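Local coordinates for protein esterase A (Caulobacter crescentus, PDB 5GKV) that probably hydrolyses ester bonds as a serine esterase of the beta-lactamase family, related to penicillin-binding proteins, at residues G231-A236 with A240-W245; A91-E96 with R184-T189. One frame throughout, in Å; residues are numbered along the deposited sequence.

Overall arrangement
The two contacts lie far apart in one beta-lactamase-type chain. Their centres are 31 Å apart, their nearest atoms about 20 Å, and they do not touch. Contact 2 opens and closes first along the chain. It joins the ends of helices 82-95 and 173-186, its two segments being separated by 87 residues with helices but no strand. Contact 1 follows and is local: both of its segments reach into the short helix 235-241, with three residues between them. Neither contact includes a strand of the antiparallel sheet. Contact 2 therefore ties distant parts of the helical region together, while contact 1 is confined to one short helix and its flanks near the surface.

Contact 1 of 2, residues G231-A236 with A240-W245; sequences GEINPA and AFFKPW
Ile233, just ahead of the short helix 235-241, meets Phe242 at the helix's C-terminal end, so the pair bridges the two ends of the helix. The CG1 branch of Ile233 is anti to the carbonyl carbon (chi1 -59°), and this branch ends in CD1, the atom that does the touching. Ile233 CD1 stands 4.2 Å from Phe242 CE2, a loose apolar contact that reaches the ring at a slant. The alpha carbons of the pair are much further apart, so the side chains span the gap. Both residues are largely exposed. Phe242 also packs on Val237, and its ring meets Phe230 edge-to-face. Phe241 CB covers one face of the Phe242 ring, nearer its edge than its middle.

Asn234 is the N-cap of the helix. Its OD1 faces the backbone N-H groups of the first turn. The bond from Ala236 N to Asn234 OD1 is 2.9 Å long but bent to 122°, and is weak. OD1 also accepts from Val237 N. The amide ND2 donates to Leu310 O, so both ends of the side chain are held and its rotation is fixed. This N-capped segment is a short helix near the surface of the beta-lactamase-family domain. Pro235 begins it right after the cap.

Ala236 is buried and supplies the carbonyl for a helical i to i+4 bond. Ala240 N donates to Ala236 O at 2.9 Å, with an N-H...O angle of 149°. Ala240 CB also lies close to this oxygen, at 3.3 Å from Ala236 O, and the methyl packs on Pro171.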
ATOM      1  N   GLY A 231      -5.395  19.454   3.622  1.00 36.40           N
ATOM      2  CA  GLY A 231      -5.218  20.754   3.008  1.00 35.66           C
ATOM      3  C   GLY A 231      -6.528  21.501   2.879  1.00 39.09           C
ATOM      4  O   GLY A 231      -7.470  21.306   3.660  1.00 34.59           O
ATOM      5  N   GLU A 232      -6.595  22.365   1.872  1.00 38.40           N
ATOM      6  CA  GLU A 232      -7.835  23.070   1.597  1.00 41.92           C
ATOM      7  C   GLU A 232      -8.894  22.088   1.118  1.00 34.61           C
ATOM      8  O   GLU A 232      -8.610  21.146   0.373  1.00 29.15           O
ATOM      9  CB  GLU A 232      -7.615  24.175   0.561  1.00 39.84           C
ATOM     10  CG  GLU A 232      -6.444  25.127   0.886  1.00 45.43           C
ATOM     11  CD  GLU A 232      -6.590  25.855   2.234  1.00 55.91           C
ATOM     12  OE1 GLU A 232      -5.606  26.508   2.670  1.00 57.16           O
ATOM     13  OE2 GLU A 232      -7.680  25.769   2.851  1.00 54.66           O
ATOM     14  N   ILE A 233     -10.116  22.298   1.592  1.00 31.38           N
ATOM     15  CA  ILE A 233     -11.248  21.486   1.180  1.00 35.29           C
ATOM     16  C   ILE A 233     -11.548  21.735  -0.295  1.00 33.02           C
ATOM     17  O   ILE A 233     -11.421  22.861  -0.799  1.00 28.18           O
ATOM     18  CB  ILE A 233     -12.449  21.806   2.085  1.00 41.03           C
ATOM     19  CG1 ILE A 233     -12.101  21.508   3.557  1.00 43.39           C
ATOM     20  CG2 ILE A 233     -13.694  21.066   1.642  1.00 38.93           C
ATOM     21  CD1 ILE A 233     -11.649  20.062   3.853  1.00 42.46           C
ATOM     22  N   ASN A 234     -11.886  20.667  -1.005  1.00 29.07           N
ATOM     23  CA  ASN A 234     -12.307  20.720  -2.397  1.00 22.23           C
ATOM     24  C   ASN A 234     -13.146  19.474  -2.637  1.00 24.43           C
ATOM     25  O   ASN A 234     -13.201  18.585  -1.777  1.00 25.01           O
ATOM     26  CB  ASN A 234     -11.097  20.812  -3.346  1.00 24.94           C
ATOM     27  CG  ASN A 234     -10.181  19.589  -3.284  1.00 24.16           C
ATOM     28  OD1 ASN A 234     -10.630  18.460  -3.431  1.00 20.71           O
ATOM     29  ND2 ASN A 234      -8.881  19.822  -3.076  1.00 20.46           N
ATOM     30  N   PRO A 235     -13.851  19.390  -3.773  1.00 21.57           N
ATOM     31  CA  PRO A 235     -14.782  18.257  -3.932  1.00 23.48           C
ATOM     32  C   PRO A 235     -14.101  16.886  -3.891  1.00 19.87           C
ATOM     33  O   PRO A 235     -14.738  15.907  -3.482  1.00 21.47           O
ATOM     34  CB  PRO A 235     -15.442  18.530  -5.288  1.00 21.11           C
ATOM     35  CG  PRO A 235     -15.368  20.065  -5.418  1.00 21.98           C
ATOM     36  CD  PRO A 235     -14.033  20.406  -4.840  1.00 25.99           C
ATOM     37  N   ALA A 236     -12.829  16.803  -4.282  1.00 17.98           N
ATOM     38  CA  ALA A 236     -12.123  15.521  -4.298  1.00 19.86           C
ATOM     39  C   ALA A 236     -11.781  15.065  -2.887  1.00 20.96           C
ATOM     40  O   ALA A 236     -12.059  13.921  -2.512  1.00 19.32           O
ATOM     41  CB  ALA A 236     -10.856  15.627  -5.154  1.00 19.05           C
ATOM     42  N   ALA A 240     -13.426  11.936  -0.960  1.00 19.48           N
ATOM     43  CA  ALA A 240     -12.499  10.856  -0.612  1.00 20.74           C
ATOM     44  C   ALA A 240     -12.555  10.528   0.872  1.00 24.92           C
ATOM     45  O   ALA A 240     -12.486   9.355   1.257  1.00 21.29           O
ATOM     46  CB  ALA A 240     -11.062  11.222  -0.998  1.00 15.36           C
ATOM     47  N   PHE A 241     -12.661  11.544   1.727  1.00 21.26           N
ATOM     48  CA  PHE A 241     -12.431  11.331   3.155  1.00 27.46           C
ATOM     49  C   PHE A 241     -13.547  11.805   4.077  1.00 30.28           C
ATOM     50  O   PHE A 241     -13.626  11.305   5.203  1.00 28.09           O
ATOM     51  CB  PHE A 241     -11.122  12.008   3.591  1.00 23.99           C
ATOM     52  CG  PHE A 241      -9.884  11.199   3.275  1.00 23.03           C
ATOM     53  CD1 PHE A 241      -9.609  10.029   3.968  1.00 27.68           C
ATOM     54  CD2 PHE A 241      -9.006  11.597   2.278  1.00 24.61           C
ATOM     55  CE1 PHE A 241      -8.478   9.280   3.678  1.00 23.41           C
ATOM     56  CE2 PHE A 241      -7.876  10.849   1.990  1.00 24.40           C
ATOM     57  CZ  PHE A 241      -7.614   9.693   2.696  1.00 24.66           C
ATOM     58  N   PHE A 242     -14.424  12.715   3.653  1.00 28.28           N
ATOM     59  CA  PHE A 242     -15.263  13.417   4.618  1.00 28.57           C
ATOM     60  C   PHE A 242     -16.752  13.129   4.463  1.00 30.51           C
ATOM     61  O   PHE A 242     -17.577  13.846   5.037  1.00 32.62           O
ATOM     62  CB  PHE A 242     -14.979  14.916   4.542  1.00 24.66           C
ATOM     63  CG  PHE A 242     -13.597  15.278   4.988  1.00 33.35           C
ATOM     64  CD1 PHE A 242     -13.274  15.297   6.339  1.00 39.62           C
ATOM     65  CD2 PHE A 242     -12.616  15.596   4.067  1.00 38.17           C
ATOM     66  CE1 PHE A 242     -12.002  15.624   6.760  1.00 41.03           C
ATOM     67  CE2 PHE A 242     -11.333  15.927   4.484  1.00 35.54           C
ATOM     68  CZ  PHE A 242     -11.028  15.937   5.829  1.00 41.50           C
ATOM     69  N   LYS A 243     -17.114  12.094   3.730  1.00 26.87           N
ATOM     70  CA  LYS A 243     -18.511  11.707   3.639  1.00 29.29           C
ATOM     71  C   LYS A 243     -18.801  10.586   4.620  1.00 30.23           C
ATOM     72  O   LYS A 243     -17.890   9.861   5.037  1.00 29.54           O
ATOM     73  CB  LYS A 243     -18.858  11.253   2.216  1.00 29.22           C
ATOM     74  CG  LYS A 243     -18.657  12.320   1.157  1.00 25.52           C
ATOM     75  CD  LYS A 243     -19.526  13.537   1.462  1.00 34.34           C
ATOM     76  CE  LYS A 243     -19.518  14.544   0.321  1.00 37.39           C
ATOM     77  NZ  LYS A 243     -20.404  15.701   0.645  1.00 39.56           N
ATOM     78  N   PRO A 244     -20.064  10.422   5.026  1.00 32.53           N
ATOM     79  CA  PRO A 244     -20.418   9.265   5.870  1.00 36.45           C
ATOM     80  C   PRO A 244     -20.097   7.932   5.217  1.00 32.87           C
ATOM     81  O   PRO A 244     -19.907   6.934   5.926  1.00 32.79           O
ATOM     82  CB  PRO A 244     -21.932   9.431   6.085  1.00 39.46           C
ATOM     83  CG  PRO A 244     -22.202  10.874   5.841  1.00 36.58           C
ATOM     84  CD  PRO A 244     -21.217  11.308   4.783  1.00 32.22           C
ATOM     85  N   TRP A 245     -20.022   7.888   3.888  1.00 34.64           N
ATOM     86  CA  TRP A 245     -19.754   6.664   3.155  1.00 34.08           C
ATOM     87  C   TRP A 245     -18.322   6.582   2.632  1.00 28.72           C
ATOM     88  O   TRP A 245     -18.002   5.650   1.889  1.00 30.69           O
ATOM     89  CB  TRP A 245     -20.739   6.541   1.994  1.00 31.87           C
ATOM     90  CG  TRP A 245     -20.709   7.741   1.127  1.00 34.71           C
ATOM     91  CD1 TRP A 245     -19.856   7.981   0.086  1.00 32.89           C
ATOM     92  CD2 TRP A 245     -21.551   8.896   1.231  1.00 32.81           C
ATOM     93  NE1 TRP A 245     -20.121   9.209  -0.470  1.00 29.78           N
ATOM     94  CE2 TRP A 245     -21.157   9.792   0.212  1.00 32.25           C
ATOM     95  CE3 TRP A 245     -22.599   9.263   2.088  1.00 35.19           C
ATOM     96  CZ2 TRP A 245     -21.780  11.031   0.020  1.00 35.11           C
ATOM     97  CZ3 TRP A 245     -23.221  10.491   1.892  1.00 39.68           C
ATOM     98  CH2 TRP A 245     -22.808  11.360   0.865  1.00 35.83           C
TER

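Contact 2 of 2, residues A91-E96 with R184-T189; sequences ARLVDE and RVDGRT
Leu93 and Asp186 mark the closest backbone approach, with CA atoms 7.5 Å apart. Residues 91-95 form the last turn of helix 82-95, and Glu96 follows it. Residues 184-186 end helix 173-186, which Gly187 leaves with a positive phi of 108°. Residues 187-189 link it to helix 190-202, with Thr189 as N-cap. The contact thus joins two helices of the beta-lactamase-family domain.

Leu93 is buried and points at the other helix. Its two methyls divide the work. Leu93 CD1 lies 3.9 Å from Val185 CG1, the branch anti to the backbone N. The two side chains run alongside each other, pointing opposite ways. Leu93 CD2 rests 4.0 Å from Asp186 CB, and Asp186 lies crosswise to Leu93. Leu93 packs chiefly on this CB.

The carboxylate of Asp186 faces Arg188, which grips it side-on. Arg188 NE donates to the syn lone pair of Asp186 OD1 at 2.8 Å, nearly straight at 173°. Arg188 NH2 reaches Asp186 OD2 at 2.9 Å, also on the syn side, in the guanidinium plane. The anti lone pair of OD1 takes Arg188 N in an Asx turn.

Arg188 NH1 and NH2 extend the pair to Glu196 and Asp197 of helix 190-202. Apolar methyls therefore join the two helices, while the Asp186-Arg188 pair probably braces the turn at 186-188.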
ATOM      1  N   ALA A  91       1.381  -4.432 -12.554  1.00 17.63           N
ATOM      2  CA  ALA A  91       2.655  -4.364 -13.267  1.00 18.30           C
ATOM      3  C   ALA A  91       3.027  -5.708 -13.883  1.00 21.67           C
ATOM      4  O   ALA A  91       3.598  -5.762 -14.984  1.00 18.45           O
ATOM      5  CB  ALA A  91       3.771  -3.909 -12.323  1.00 18.06           C
ATOM      6  N   ARG A  92       2.721  -6.800 -13.180  1.00 16.77           N
ATOM      7  CA  ARG A  92       2.967  -8.139 -13.721  1.00 22.93           C
ATOM      8  C   ARG A  92       2.119  -8.420 -14.964  1.00 19.93           C
ATOM      9  O   ARG A  92       2.629  -8.953 -15.958  1.00 20.31           O
ATOM     10  CB  ARG A  92       2.715  -9.190 -12.639  1.00 18.78           C
ATOM     11  CG  ARG A  92       3.834  -9.256 -11.580  1.00 19.52           C
ATOM     12  CD  ARG A  92       3.552 -10.329 -10.528  1.00 22.96           C
ATOM     13  NE  ARG A  92       3.904 -11.695 -10.947  1.00 31.05           N
ATOM     14  CZ  ARG A  92       3.062 -12.725 -10.965  1.00 30.98           C
ATOM     15  NH1 ARG A  92       1.800 -12.567 -10.601  1.00 34.28           N
ATOM     16  NH2 ARG A  92       3.476 -13.921 -11.354  1.00 31.35           N
ATOM     17  N   LEU A  93       0.815  -8.098 -14.923  1.00 18.04           N
ATOM     18  CA  LEU A  93      -0.026  -8.287 -16.113  1.00 20.85           C
ATOM     19  C   LEU A  93       0.518  -7.529 -17.310  1.00 23.42           C
ATOM     20  O   LEU A  93       0.500  -8.040 -18.438  1.00 20.56           O
ATOM     21  CB  LEU A  93      -1.460  -7.833 -15.870  1.00 19.12           C
ATOM     22  CG  LEU A  93      -2.330  -8.620 -14.916  1.00 20.68           C
ATOM     23  CD1 LEU A  93      -3.730  -7.991 -14.898  1.00 23.93           C
ATOM     24  CD2 LEU A  93      -2.393 -10.074 -15.372  1.00 21.97           C
ATOM     25  N   VAL A  94       0.953  -6.284 -17.098  1.00 17.69           N
ATOM     26  CA  VAL A  94       1.496  -5.504 -18.204  1.00 19.46           C
ATOM     27  C   VAL A  94       2.787  -6.140 -18.709  1.00 23.02           C
ATOM     28  O   VAL A  94       2.977  -6.341 -19.920  1.00 18.74           O
ATOM     29  CB  VAL A  94       1.703  -4.038 -17.778  1.00 19.28           C
ATOM     30  CG1 VAL A  94       2.409  -3.260 -18.868  1.00 20.89           C
ATOM     31  CG2 VAL A  94       0.355  -3.396 -17.482  1.00 16.49           C
ATOM     32  N   ASP A  95       3.684  -6.484 -17.785  1.00 17.71           N
ATOM     33  CA  ASP A  95       4.954  -7.101 -18.159  1.00 22.90           C
ATOM     34  C   ASP A  95       4.745  -8.387 -18.941  1.00 22.45           C
ATOM     35  O   ASP A  95       5.536  -8.702 -19.837  1.00 23.40           O
ATOM     36  CB  ASP A  95       5.788  -7.385 -16.905  1.00 21.81           C
ATOM     37  CG  ASP A  95       7.201  -7.888 -17.226  1.00 24.34           C
ATOM     38  OD1 ASP A  95       7.883  -7.295 -18.092  1.00 30.82           O
ATOM     39  OD2 ASP A  95       7.633  -8.879 -16.592  1.00 26.87           O
ATOM     40  N   GLU A  96       3.697  -9.140 -18.614  1.00 18.94           N
ATOM     41  CA  GLU A  96       3.371 -10.375 -19.306  1.00 21.57           C
ATOM     42  C   GLU A  96       2.704 -10.141 -20.656  1.00 23.28           C
ATOM     43  O   GLU A  96       2.421 -11.113 -21.357  1.00 23.50           O
ATOM     44  CB  GLU A  96       2.463 -11.253 -18.437  1.00 23.85           C
ATOM     45  CG  GLU A  96       3.138 -11.806 -17.176  1.00 24.58           C
ATOM     46  CD  GLU A  96       2.127 -12.307 -16.155  1.00 29.29           C
ATOM     47  OE1 GLU A  96       0.940 -12.484 -16.510  1.00 30.65           O
ATOM     48  OE2 GLU A  96       2.516 -12.513 -14.987  1.00 32.94           O
ATOM     49  N   ARG A 184     -10.845  -8.697 -14.675  1.00 22.50           N
ATOM     50  CA  ARG A 184     -11.293  -8.878 -16.053  1.00 23.90           C
ATOM     51  C   ARG A 184     -10.182  -9.382 -16.963  1.00 28.30           C
ATOM     52  O   ARG A 184     -10.463 -10.089 -17.939  1.00 27.01           O
ATOM     53  CB  ARG A 184     -11.857  -7.571 -16.587  1.00 19.54           C
ATOM     54  CG  ARG A 184     -12.990  -7.073 -15.732  1.00 26.94           C
ATOM     55  CD  ARG A 184     -14.124  -6.572 -16.532  1.00 29.27           C
ATOM     56  NE  ARG A 184     -15.176  -6.070 -15.661  1.00 33.03           N
ATOM     57  CZ  ARG A 184     -16.355  -5.650 -16.102  1.00 30.10           C
ATOM     58  NH1 ARG A 184     -16.610  -5.692 -17.404  1.00 28.69           N
ATOM     59  NH2 ARG A 184     -17.266  -5.187 -15.245  1.00 30.12           N
ATOM     60  N   VAL A 185      -8.929  -9.045 -16.674  1.00 20.02           N
ATOM     61  CA  VAL A 185      -7.834  -9.491 -17.532  1.00 25.39           C
ATOM     62  C   VAL A 185      -7.310 -10.854 -17.101  1.00 27.44           C
ATOM     63  O   VAL A 185      -7.220 -11.788 -17.906  1.00 21.88           O
ATOM     64  CB  VAL A 185      -6.707  -8.435 -17.562  1.00 25.48           C
ATOM     65  CG1 VAL A 185      -5.469  -9.007 -18.242  1.00 25.74           C
ATOM     66  CG2 VAL A 185      -7.181  -7.196 -18.295  1.00 24.04           C
ATOM     67  N   ASP A 186      -6.967 -10.991 -15.823  1.00 23.31           N
ATOM     68  CA  ASP A 186      -6.395 -12.238 -15.330  1.00 26.59           C
ATOM     69  C   ASP A 186      -7.459 -13.317 -15.178  1.00 26.19           C
ATOM     70  O   ASP A 186      -7.201 -14.493 -15.455  1.00 27.26           O
ATOM     71  CB  ASP A 186      -5.681 -11.993 -13.991  1.00 22.48           C
ATOM     72  CG  ASP A 186      -5.211 -13.283 -13.337  1.00 26.06           C
ATOM     73  OD1 ASP A 186      -6.054 -14.023 -12.786  1.00 24.76           O
ATOM     74  OD2 ASP A 186      -3.990 -13.546 -13.369  1.00 26.47           O
ATOM     75  N   GLY A 187      -8.653 -12.948 -14.725  1.00 24.21           N
ATOM     76  CA  GLY A 187      -9.663 -13.951 -14.448  1.00 25.68           C
ATOM     77  C   GLY A 187      -9.918 -14.168 -12.968  1.00 26.01           C
ATOM     78  O   GLY A 187     -11.063 -14.373 -12.549  1.00 29.51           O
ATOM     79  N   ARG A 188      -8.860 -14.121 -12.166  1.00 22.12           N
ATOM     80  CA  ARG A 188      -8.942 -14.298 -10.723  1.00 20.98           C
ATOM     81  C   ARG A 188      -8.985 -12.937 -10.026  1.00 24.23           C
ATOM     82  O   ARG A 188      -8.593 -11.915 -10.589  1.00 23.04           O
ATOM     83  CB  ARG A 188      -7.732 -15.087 -10.205  1.00 21.12           C
ATOM     84  CG  ARG A 188      -7.512 -16.469 -10.833  1.00 29.46           C
ATOM     85  CD  ARG A 188      -6.095 -16.991 -10.553  1.00 25.81           C
ATOM     86  NE  ARG A 188      -5.070 -16.171 -11.199  1.00 23.53           N
ATOM     87  CZ  ARG A 188      -3.764 -16.329 -11.012  1.00 22.46           C
ATOM     88  NH1 ARG A 188      -3.325 -17.272 -10.191  1.00 27.83           N
ATOM     89  NH2 ARG A 188      -2.898 -15.544 -11.640  1.00 26.37           N
ATOM     90  N   THR A 189      -9.444 -12.935  -8.779  1.00 22.35           N
ATOM     91  CA  THR A 189      -9.305 -11.722  -7.980  1.00 23.80           C
ATOM     92  C   THR A 189      -7.830 -11.461  -7.688  1.00 20.81           C
ATOM     93  O   THR A 189      -6.991 -12.362  -7.770  1.00 19.81           O
ATOM     94  CB  THR A 189     -10.061 -11.833  -6.657  1.00 22.01           C
ATOM     95  OG1 THR A 189      -9.437 -12.828  -5.830  1.00 21.99           O
ATOM     96  CG2 THR A 189     -11.537 -12.160  -6.875  1.00 27.29           C
TER